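Local coordinates for envelope glycoprotein (Bourbon virus, PDB 5ZKX) that probably mediates fusion of the viral envelope with the host-cell membrane, as a trimeric class III fusion glycoprotein of the gp64 family captured in its postfusion form, at residues F44-R49 with F188-S193; C91-E96 with W141-T146. One frame throughout, in Å; residues are numbered along the deposited sequence.

Interaction 1: residues F44-R49 with F188-S193; sequences FIIGYR and FSYLYS
Phe-44 to Tyr-48 and Phe-188 to Tyr-192 form a regular antiparallel pair of strands in the antiparallel sheet that also holds strand 134-148. Four backbone bonds join them, two each at the hydrogen-bonded pairs Ile-45/Leu-191 and Gly-47/Ser-189; the shortest runs from Ser-189 N to Gly-47 O, 2.7 Å. The non-hydrogen-bonded pairs put a row of large side chains on one face. At one end Phe-44 reaches over to the partner strand, its CG anti to the backbone N (chi1 -160°): CD1 lies 3.2 Å from Leu-191 O and 3.6 Å from Tyr-192 CB, and CZ 3.7 Å from Tyr-190 CB. Ile-46 sets CG1, CG2 and CD1 against CD1 and CE1 of the Tyr-190 ring, crossing it obliquely, with CG2 to CE1 at 3.7 Å. At the far end Tyr-48 CB makes a CH-pi contact over the Phe-188 face, 3.8 Å from the ring centroid; the two side chains run side by side, pointing the same way, with their ring planes inclined at 47°. On the other face Ser-189 OG is hydrogen-bonded to Thr-184 and Pro-77. Backbone bonding thus fixes the register, and the mostly aromatic row is the surface on which helix 422-437 packs, through Val-427, Ser-430 and Lys-431.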
ATOM      1  N   PHE A  44      -9.643  19.286 -17.008  1.00 26.93           N
ATOM      2  CA  PHE A  44     -10.318  19.746 -15.803  1.00 27.00           C
ATOM      3  C   PHE A  44      -9.722  21.078 -15.378  1.00 30.20           C
ATOM      4  O   PHE A  44      -8.500  21.198 -15.236  1.00 28.34           O
ATOM      5  CB  PHE A  44     -10.173  18.718 -14.678  1.00 25.59           C
ATOM      6  CG  PHE A  44     -11.184  18.865 -13.582  1.00 24.37           C
ATOM      7  CD1 PHE A  44     -12.517  19.077 -13.874  1.00 27.58           C
ATOM      8  CD2 PHE A  44     -10.804  18.764 -12.256  1.00 28.62           C
ATOM      9  CE1 PHE A  44     -13.448  19.201 -12.867  1.00 25.20           C
ATOM     10  CE2 PHE A  44     -11.734  18.887 -11.246  1.00 26.06           C
ATOM     11  CZ  PHE A  44     -13.057  19.105 -11.552  1.00 22.77           C
ATOM     12  N   ILE A  45     -10.582  22.073 -15.178  1.00 28.23           N
ATOM     13  CA  ILE A  45     -10.169  23.396 -14.727  1.00 26.44           C
ATOM     14  C   ILE A  45     -10.864  23.690 -13.408  1.00 24.15           C
ATOM     15  O   ILE A  45     -12.082  23.507 -13.285  1.00 22.91           O
ATOM     16  CB  ILE A  45     -10.485  24.484 -15.768  1.00 30.08           C
ATOM     17  CG1 ILE A  45     -10.004  24.055 -17.156  1.00 25.89           C
ATOM     18  CG2 ILE A  45      -9.826  25.797 -15.373  1.00 28.35           C
ATOM     19  CD1 ILE A  45     -10.128  25.140 -18.203  1.00 29.25           C
ATOM     20  N   ILE A  46     -10.090  24.129 -12.422  1.00 27.43           N
ATOM     21  CA  ILE A  46     -10.607  24.507 -11.114  1.00 30.95           C
ATOM     22  C   ILE A  46     -10.206  25.949 -10.852  1.00 28.92           C
ATOM     23  O   ILE A  46      -9.028  26.303 -10.985  1.00 28.35           O
ATOM     24  CB  ILE A  46     -10.084  23.587  -9.994  1.00 26.77           C
ATOM     25  CG1 ILE A  46     -10.346  22.123 -10.336  1.00 30.39           C
ATOM     26  CG2 ILE A  46     -10.739  23.941  -8.669  1.00 21.40           C
ATOM     27  CD1 ILE A  46      -9.950  21.173  -9.233  1.00 30.39           C
ATOM     28  N   GLY A  47     -11.176  26.770 -10.494  1.00 23.58           N
ATOM     29  CA  GLY A  47     -10.915  28.161 -10.166  1.00 21.95           C
ATOM     30  C   GLY A  47     -11.680  28.578  -8.934  1.00 21.77           C
ATOM     31  O   GLY A  47     -12.854  28.247  -8.773  1.00 22.65           O
ATOM     32  N   TYR A  48     -11.000  29.300  -8.052  1.00 21.06           N
ATOM     33  CA  TYR A  48     -11.639  29.848  -6.869  1.00 22.58           C
ATOM     34  C   TYR A  48     -11.448  31.357  -6.833  1.00 18.81           C
ATOM     35  O   TYR A  48     -10.517  31.902  -7.429  1.00 18.96           O
ATOM     36  CB  TYR A  48     -11.099  29.207  -5.582  1.00 19.31           C
ATOM     37  CG  TYR A  48      -9.669  29.541  -5.234  1.00 16.90           C
ATOM     38  CD1 TYR A  48      -9.364  30.631  -4.431  1.00 16.85           C
ATOM     39  CD2 TYR A  48      -8.623  28.747  -5.681  1.00 19.46           C
ATOM     40  CE1 TYR A  48      -8.060  30.931  -4.101  1.00 17.74           C
ATOM     41  CE2 TYR A  48      -7.313  29.038  -5.353  1.00 15.90           C
ATOM     42  CZ  TYR A  48      -7.038  30.131  -4.563  1.00 17.68           C
ATOM     43  OH  TYR A  48      -5.738  30.427  -4.231  1.00 20.03           O
ATOM     44  N   ARG A  49     -12.360  32.024  -6.132  1.00 22.59           N
ATOM     45  CA  ARG A  49     -12.288  33.463  -5.946  1.00 23.20           C
ATOM     46  C   ARG A  49     -13.150  33.844  -4.756  1.00 24.09           C
ATOM     47  O   ARG A  49     -14.251  33.315  -4.585  1.00 23.58           O
ATOM     48  CB  ARG A  49     -12.748  34.225  -7.194  1.00 26.31           C
ATOM     49  CG  ARG A  49     -12.826  35.730  -6.993  1.00 23.90           C
ATOM     50  CD  ARG A  49     -13.139  36.450  -8.289  1.00 27.72           C
ATOM     51  NE  ARG A  49     -14.409  36.023  -8.867  1.00 24.35           N
ATOM     52  CZ  ARG A  49     -14.757  36.248 -10.128  1.00 25.11           C
ATOM     53  NH1 ARG A  49     -13.925  36.894 -10.934  1.00 21.21           N
ATOM     54  NH2 ARG A  49     -15.929  35.829 -10.584  1.00 25.26           N
ATOM     55  N   PHE A 188     -15.269  27.725  -5.089  1.00 25.75           N
ATOM     56  CA  PHE A 188     -14.657  27.027  -6.207  1.00 21.10           C
ATOM     57  C   PHE A 188     -15.659  26.787  -7.326  1.00 21.55           C
ATOM     58  O   PHE A 188     -16.858  26.617  -7.094  1.00 26.59           O
ATOM     59  CB  PHE A 188     -14.069  25.691  -5.748  1.00 20.99           C
ATOM     60  CG  PHE A 188     -12.960  25.829  -4.742  1.00 23.43           C
ATOM     61  CD1 PHE A 188     -11.636  25.771  -5.139  1.00 22.72           C
ATOM     62  CD2 PHE A 188     -13.243  26.009  -3.399  1.00 24.58           C
ATOM     63  CE1 PHE A 188     -10.617  25.895  -4.216  1.00 23.37           C
ATOM     64  CE2 PHE A 188     -12.228  26.133  -2.474  1.00 22.43           C
ATOM     65  CZ  PHE A 188     -10.916  26.077  -2.883  1.00 22.22           C
ATOM     66  N   SER A 189     -15.144  26.779  -8.550  1.00 20.70           N
ATOM     67  CA  SER A 189     -15.891  26.385  -9.733  1.00 25.16           C
ATOM     68  C   SER A 189     -15.087  25.331 -10.477  1.00 25.75           C
ATOM     69  O   SER A 189     -13.864  25.448 -10.613  1.00 18.72           O
ATOM     70  CB  SER A 189     -16.182  27.583 -10.649  1.00 25.63           C
ATOM     71  OG  SER A 189     -17.211  28.398 -10.113  1.00 25.70           O
ATOM     72  N   TYR A 190     -15.777  24.297 -10.951  1.00 25.00           N
ATOM     73  CA  TYR A 190     -15.145  23.164 -11.608  1.00 20.25           C
ATOM     74  C   TYR A 190     -15.726  22.994 -13.001  1.00 20.63           C
ATOM     75  O   TYR A 190     -16.950  22.984 -13.170  1.00 19.67           O
ATOM     76  CB  TYR A 190     -15.340  21.883 -10.803  1.00 17.11           C
ATOM     77  CG  TYR A 190     -14.994  22.004  -9.339  1.00 18.48           C
ATOM     78  CD1 TYR A 190     -13.751  21.615  -8.868  1.00 17.26           C
ATOM     79  CD2 TYR A 190     -15.918  22.493  -8.424  1.00 17.99           C
ATOM     80  CE1 TYR A 190     -13.434  21.715  -7.533  1.00 18.27           C
ATOM     81  CE2 TYR A 190     -15.611  22.596  -7.090  1.00 18.83           C
ATOM     82  CZ  TYR A 190     -14.365  22.206  -6.648  1.00 17.54           C
ATOM     83  OH  TYR A 190     -14.051  22.305  -5.313  1.00 22.66           O
ATOM     84  N   LEU A 191     -14.848  22.856 -13.990  1.00 20.69           N
ATOM     85  CA  LEU A 191     -15.243  22.608 -15.369  1.00 24.33           C
ATOM     86  C   LEU A 191     -14.459  21.423 -15.913  1.00 27.72           C
ATOM     87  O   LEU A 191     -13.223  21.421 -15.877  1.00 24.38           O
ATOM     88  CB  LEU A 191     -15.008  23.839 -16.243  1.00 21.15           C
ATOM     89  CG  LEU A 191     -15.363  23.668 -17.717  1.00 25.36           C
ATOM     90  CD1 LEU A 191     -16.872  23.602 -17.901  1.00 28.94           C
ATOM     91  CD2 LEU A 191     -14.757  24.792 -18.541  1.00 22.48           C
ATOM     92  N   TYR A 192     -15.177  20.423 -16.415  1.00 29.31           N
ATOM     93  CA  TYR A 192     -14.583  19.221 -16.986  1.00 25.95           C
ATOM     94  C   TYR A 192     -15.005  19.124 -18.444  1.00 25.40           C
ATOM     95  O   TYR A 192     -16.199  19.013 -18.742  1.00 30.07           O
ATOM     96  CB  TYR A 192     -15.016  17.982 -16.202  1.00 29.32           C
ATOM     97  CG  TYR A 192     -14.610  16.667 -16.820  1.00 24.25           C
ATOM     98  CD1 TYR A 192     -15.557  15.823 -17.375  1.00 22.20           C
ATOM     99  CD2 TYR A 192     -13.284  16.263 -16.836  1.00 23.57           C
ATOM    100  CE1 TYR A 192     -15.199  14.619 -17.935  1.00 22.46           C
ATOM    101  CE2 TYR A 192     -12.915  15.057 -17.393  1.00 25.31           C
ATOM    102  CZ  TYR A 192     -13.879  14.239 -17.942  1.00 26.13           C
ATOM    103  OH  TYR A 192     -13.529  13.033 -18.502  1.00 26.63           O
ATOM    104  N   SER A 193     -14.029  19.167 -19.349  1.00 28.71           N
ATOM    105  CA  SER A 193     -14.287  19.230 -20.787  1.00 31.43           C
ATOM    106  C   SER A 193     -13.571  18.082 -21.486  1.00 30.06           C
ATOM    107  O   SER A 193     -12.399  18.203 -21.865  1.00 31.00           O
ATOM    108  CB  SER A 193     -13.846  20.576 -21.362  1.00 33.88           C
ATOM    109  OG  SER A 193     -14.419  21.656 -20.643  1.00 34.19           O
TER

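Interaction 2: residues C91-E96 with W141-T146; sequences CYTGPE and WRCGVT
Cys-91 is bonded to Cys-143 through a disulfide, SG to SG 2.0 Å. Both sulfurs sit between their own backbone N and carbonyl carbon (chi1 47° at Cys-91, 67° at Cys-143), and the chi3 of 58° brings Cys-91 CB to 3.4 Å from Cys-143 CB. Two residues on, Thr-93 turns the same way and packs beside the bridge: its CG2 meets Cys-143 CB at 3.6 Å, and its CB lies 3.6 Å from Trp-141 CE3. The hydroxyl OG1 is hydrogen-bonded to His-118 on the neighbouring strand 116-118. At Gly-94 the backbone itself covers one face of the indole, with N 3.3 Å above the plane over its centre and CA making a CH-pi contact with the five-membered ring; with no side chain, Gly-94 brings its CA to 3.6 Å from Trp-141 CZ2. Pro-95 then carries its carbonyl to the indole edge, O lying 3.1 Å from Trp-141 NE1. Glu-96 lies near the start of the opposing segment, and its carboxylate is held by Arg-126 and Ser-140. Trp-112 also meets the Trp-141 ring edge-to-face. The arrangement is a packing of two nearly antiparallel strands from different sheets, 91-93 against 134-148, joined by a disulfide and by an indole lying against backbone, with one face of the tryptophan covered by a glycine.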
ATOM      1  N   CYS A  91      -6.327  34.546 -13.013  1.00 22.46           N
ATOM      2  CA  CYS A  91      -7.633  34.829 -12.439  1.00 24.24           C
ATOM      3  C   CYS A  91      -7.853  36.335 -12.342  1.00 25.97           C
ATOM      4  O   CYS A  91      -6.905  37.111 -12.192  1.00 26.10           O
ATOM      5  CB  CYS A  91      -7.788  34.183 -11.058  1.00 22.56           C
ATOM      6  SG  CYS A  91      -6.385  34.428  -9.954  1.00 30.37           S
ATOM      7  N   TYR A  92      -9.117  36.741 -12.439  1.00 31.22           N
ATOM      8  CA  TYR A  92      -9.504  38.145 -12.417  1.00 33.79           C
ATOM      9  C   TYR A  92     -10.347  38.434 -11.181  1.00 34.46           C
ATOM     10  O   TYR A  92     -11.261  37.672 -10.852  1.00 33.51           O
ATOM     11  CB  TYR A  92     -10.286  38.519 -13.678  1.00 33.92           C
ATOM     12  CG  TYR A  92      -9.462  38.557 -14.950  1.00 32.02           C
ATOM     13  CD1 TYR A  92      -8.780  39.706 -15.326  1.00 29.42           C
ATOM     14  CD2 TYR A  92      -9.379  37.446 -15.783  1.00 35.05           C
ATOM     15  CE1 TYR A  92      -8.033  39.749 -16.490  1.00 31.92           C
ATOM     16  CE2 TYR A  92      -8.633  37.480 -16.950  1.00 32.41           C
ATOM     17  CZ  TYR A  92      -7.961  38.635 -17.298  1.00 33.33           C
ATOM     18  OH  TYR A  92      -7.214  38.686 -18.457  1.00 25.79           O
ATOM     19  N   THR A  93     -10.042  39.542 -10.502  1.00 41.16           N
ATOM     20  CA  THR A  93     -10.741  39.927  -9.283  1.00 36.96           C
ATOM     21  C   THR A  93     -11.057  41.416  -9.324  1.00 39.86           C
ATOM     22  O   THR A  93     -10.713  42.123 -10.279  1.00 42.38           O
ATOM     23  CB  THR A  93      -9.919  39.607  -8.027  1.00 37.23           C
ATOM     24  OG1 THR A  93      -8.582  40.100  -8.186  1.00 41.30           O
ATOM     25  CG2 THR A  93      -9.879  38.112  -7.774  1.00 35.48           C
ATOM     26  N   GLY A  94     -11.719  41.889  -8.272  1.00 31.66           N
ATOM     27  CA  GLY A  94     -11.968  43.296  -8.088  1.00 30.08           C
ATOM     28  C   GLY A  94     -10.750  44.004  -7.531  1.00 30.01           C
ATOM     29  O   GLY A  94      -9.643  43.457  -7.507  1.00 29.48           O
ATOM     30  N   PRO A  95     -10.931  45.236  -7.063  1.00 22.70           N
ATOM     31  CA  PRO A  95      -9.794  46.043  -6.615  1.00 24.35           C
ATOM     32  C   PRO A  95      -9.415  45.816  -5.160  1.00 23.25           C
ATOM     33  O   PRO A  95     -10.232  45.446  -4.314  1.00 22.02           O
ATOM     34  CB  PRO A  95     -10.306  47.475  -6.821  1.00 19.44           C
ATOM     35  CG  PRO A  95     -11.766  47.360  -6.531  1.00 20.65           C
ATOM     36  CD  PRO A  95     -12.191  45.998  -7.032  1.00 22.23           C
ATOM     37  N   GLU A  96      -8.139  46.057  -4.877  1.00 31.18           N
ATOM     38  CA  GLU A  96      -7.616  46.016  -3.515  1.00 36.94           C
ATOM     39  C   GLU A  96      -7.854  47.377  -2.870  1.00 36.61           C
ATOM     40  O   GLU A  96      -7.234  48.374  -3.255  1.00 36.24           O
ATOM     41  CB  GLU A  96      -6.131  45.658  -3.514  1.00 33.75           C
ATOM     42  CG  GLU A  96      -5.552  45.405  -2.133  1.00 33.03           C
ATOM     43  CD  GLU A  96      -5.588  43.941  -1.742  1.00 38.69           C
ATOM     44  OE1 GLU A  96      -5.634  43.086  -2.651  1.00 40.46           O
ATOM     45  OE2 GLU A  96      -5.570  43.642  -0.529  1.00 39.43           O
ATOM     46  N   TRP A 141      -8.816  40.610  -2.087  1.00 26.64           N
ATOM     47  CA  TRP A 141      -9.291  39.544  -2.959  1.00 26.63           C
ATOM     48  C   TRP A 141      -8.330  38.363  -2.964  1.00 23.22           C
ATOM     49  O   TRP A 141      -7.132  38.507  -2.705  1.00 22.26           O
ATOM     50  CB  TRP A 141      -9.475  40.047  -4.395  1.00 24.94           C
ATOM     51  CG  TRP A 141     -10.619  40.987  -4.560  1.00 26.48           C
ATOM     52  CD1 TRP A 141     -10.630  42.321  -4.276  1.00 24.75           C
ATOM     53  CD2 TRP A 141     -11.928  40.669  -5.048  1.00 24.71           C
ATOM     54  NE1 TRP A 141     -11.865  42.853  -4.555  1.00 25.61           N
ATOM     55  CE2 TRP A 141     -12.680  41.860  -5.030  1.00 24.30           C
ATOM     56  CE3 TRP A 141     -12.537  39.493  -5.496  1.00 24.89           C
ATOM     57  CZ2 TRP A 141     -14.008  41.908  -5.445  1.00 25.14           C
ATOM     58  CZ3 TRP A 141     -13.857  39.543  -5.907  1.00 24.92           C
ATOM     59  CH2 TRP A 141     -14.577  40.742  -5.879  1.00 25.83           C
ATOM     60  N   ARG A 142      -8.879  37.188  -3.263  1.00 24.01           N
ATOM     61  CA  ARG A 142      -8.101  35.978  -3.471  1.00 21.81           C
ATOM     62  C   ARG A 142      -8.640  35.265  -4.703  1.00 22.56           C
ATOM     63  O   ARG A 142      -9.833  35.337  -5.005  1.00 25.17           O
ATOM     64  CB  ARG A 142      -8.147  35.045  -2.250  1.00 20.40           C
ATOM     65  CG  ARG A 142      -9.437  34.238  -2.120  1.00 19.98           C
ATOM     66  CD  ARG A 142      -9.523  33.525  -0.779  1.00 19.34           C
ATOM     67  NE  ARG A 142      -8.319  32.754  -0.479  1.00 22.44           N
ATOM     68  CZ  ARG A 142      -8.246  31.428  -0.541  1.00 20.20           C
ATOM     69  NH1 ARG A 142      -9.310  30.718  -0.890  1.00 20.30           N
ATOM     70  NH2 ARG A 142      -7.111  30.812  -0.252  1.00 23.29           N
ATOM     71  N   CYS A 143      -7.747  34.595  -5.428  1.00 31.85           N
ATOM     72  CA  CYS A 143      -8.162  33.837  -6.600  1.00 30.22           C
ATOM     73  C   CYS A 143      -7.064  32.859  -6.986  1.00 28.86           C
ATOM     74  O   CYS A 143      -5.887  33.052  -6.671  1.00 26.70           O
ATOM     75  CB  CYS A 143      -8.500  34.753  -7.782  1.00 29.34           C
ATOM     76  SG  CYS A 143      -7.096  35.642  -8.483  1.00 32.53           S
ATOM     77  N   GLY A 144      -7.471  31.807  -7.683  1.00 24.15           N
ATOM     78  CA  GLY A 144      -6.535  30.819  -8.182  1.00 22.57           C
ATOM     79  C   GLY A 144      -7.185  29.993  -9.263  1.00 23.87           C
ATOM     80  O   GLY A 144      -8.414  29.945  -9.381  1.00 22.04           O
ATOM     81  N   VAL A 145      -6.341  29.341 -10.064  1.00 30.77           N
ATOM     82  CA  VAL A 145      -6.802  28.519 -11.177  1.00 30.03           C
ATOM     83  C   VAL A 145      -5.770  27.429 -11.429  1.00 33.42           C
ATOM     84  O   VAL A 145      -4.583  27.589 -11.124  1.00 28.72           O
ATOM     85  CB  VAL A 145      -7.050  29.372 -12.446  1.00 32.18           C
ATOM     86  CG1 VAL A 145      -5.732  29.793 -13.085  1.00 29.62           C
ATOM     87  CG2 VAL A 145      -7.934  28.627 -13.443  1.00 27.04           C
ATOM     88  N   THR A 146      -6.232  26.301 -11.972  1.00 34.41           N
ATOM     89  CA  THR A 146      -5.332  25.218 -12.343  1.00 33.23           C
ATOM     90  C   THR A 146      -5.953  24.385 -13.457  1.00 32.25           C
ATOM     91  O   THR A 146      -7.176  24.222 -13.528  1.00 30.72           O
ATOM     92  CB  THR A 146      -4.977  24.332 -11.138  1.00 30.32           C
ATOM     93  OG1 THR A 146      -3.820  23.548 -11.448  1.00 37.08           O
ATOM     94  CG2 THR A 146      -6.129  23.406 -10.765  1.00 34.75           C
TER

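In the fold
From the N terminus, strand 44-58 comes first, and interaction 1 pairs its opening residues with strand 188-192, closing a loop of 138 residues. Within that loop lies interaction 2, where the chain, having passed helix 79-88, reaches 91-96 and is bonded to 141-146 after a shorter excursion of 44 residues; the contacts nest and do not cross. They meet on strand 44-58, which has 188-192 as one neighbour and 134-148 as another, with a probable hydrogen bond between Ile-46 O and Thr-146 N. Arg-49 NH1 reaches Tyr-92 O. Interaction 1 pairs two strands within the sheet, whereas interaction 2 fastens the small 91-93/116-118 sheet to it.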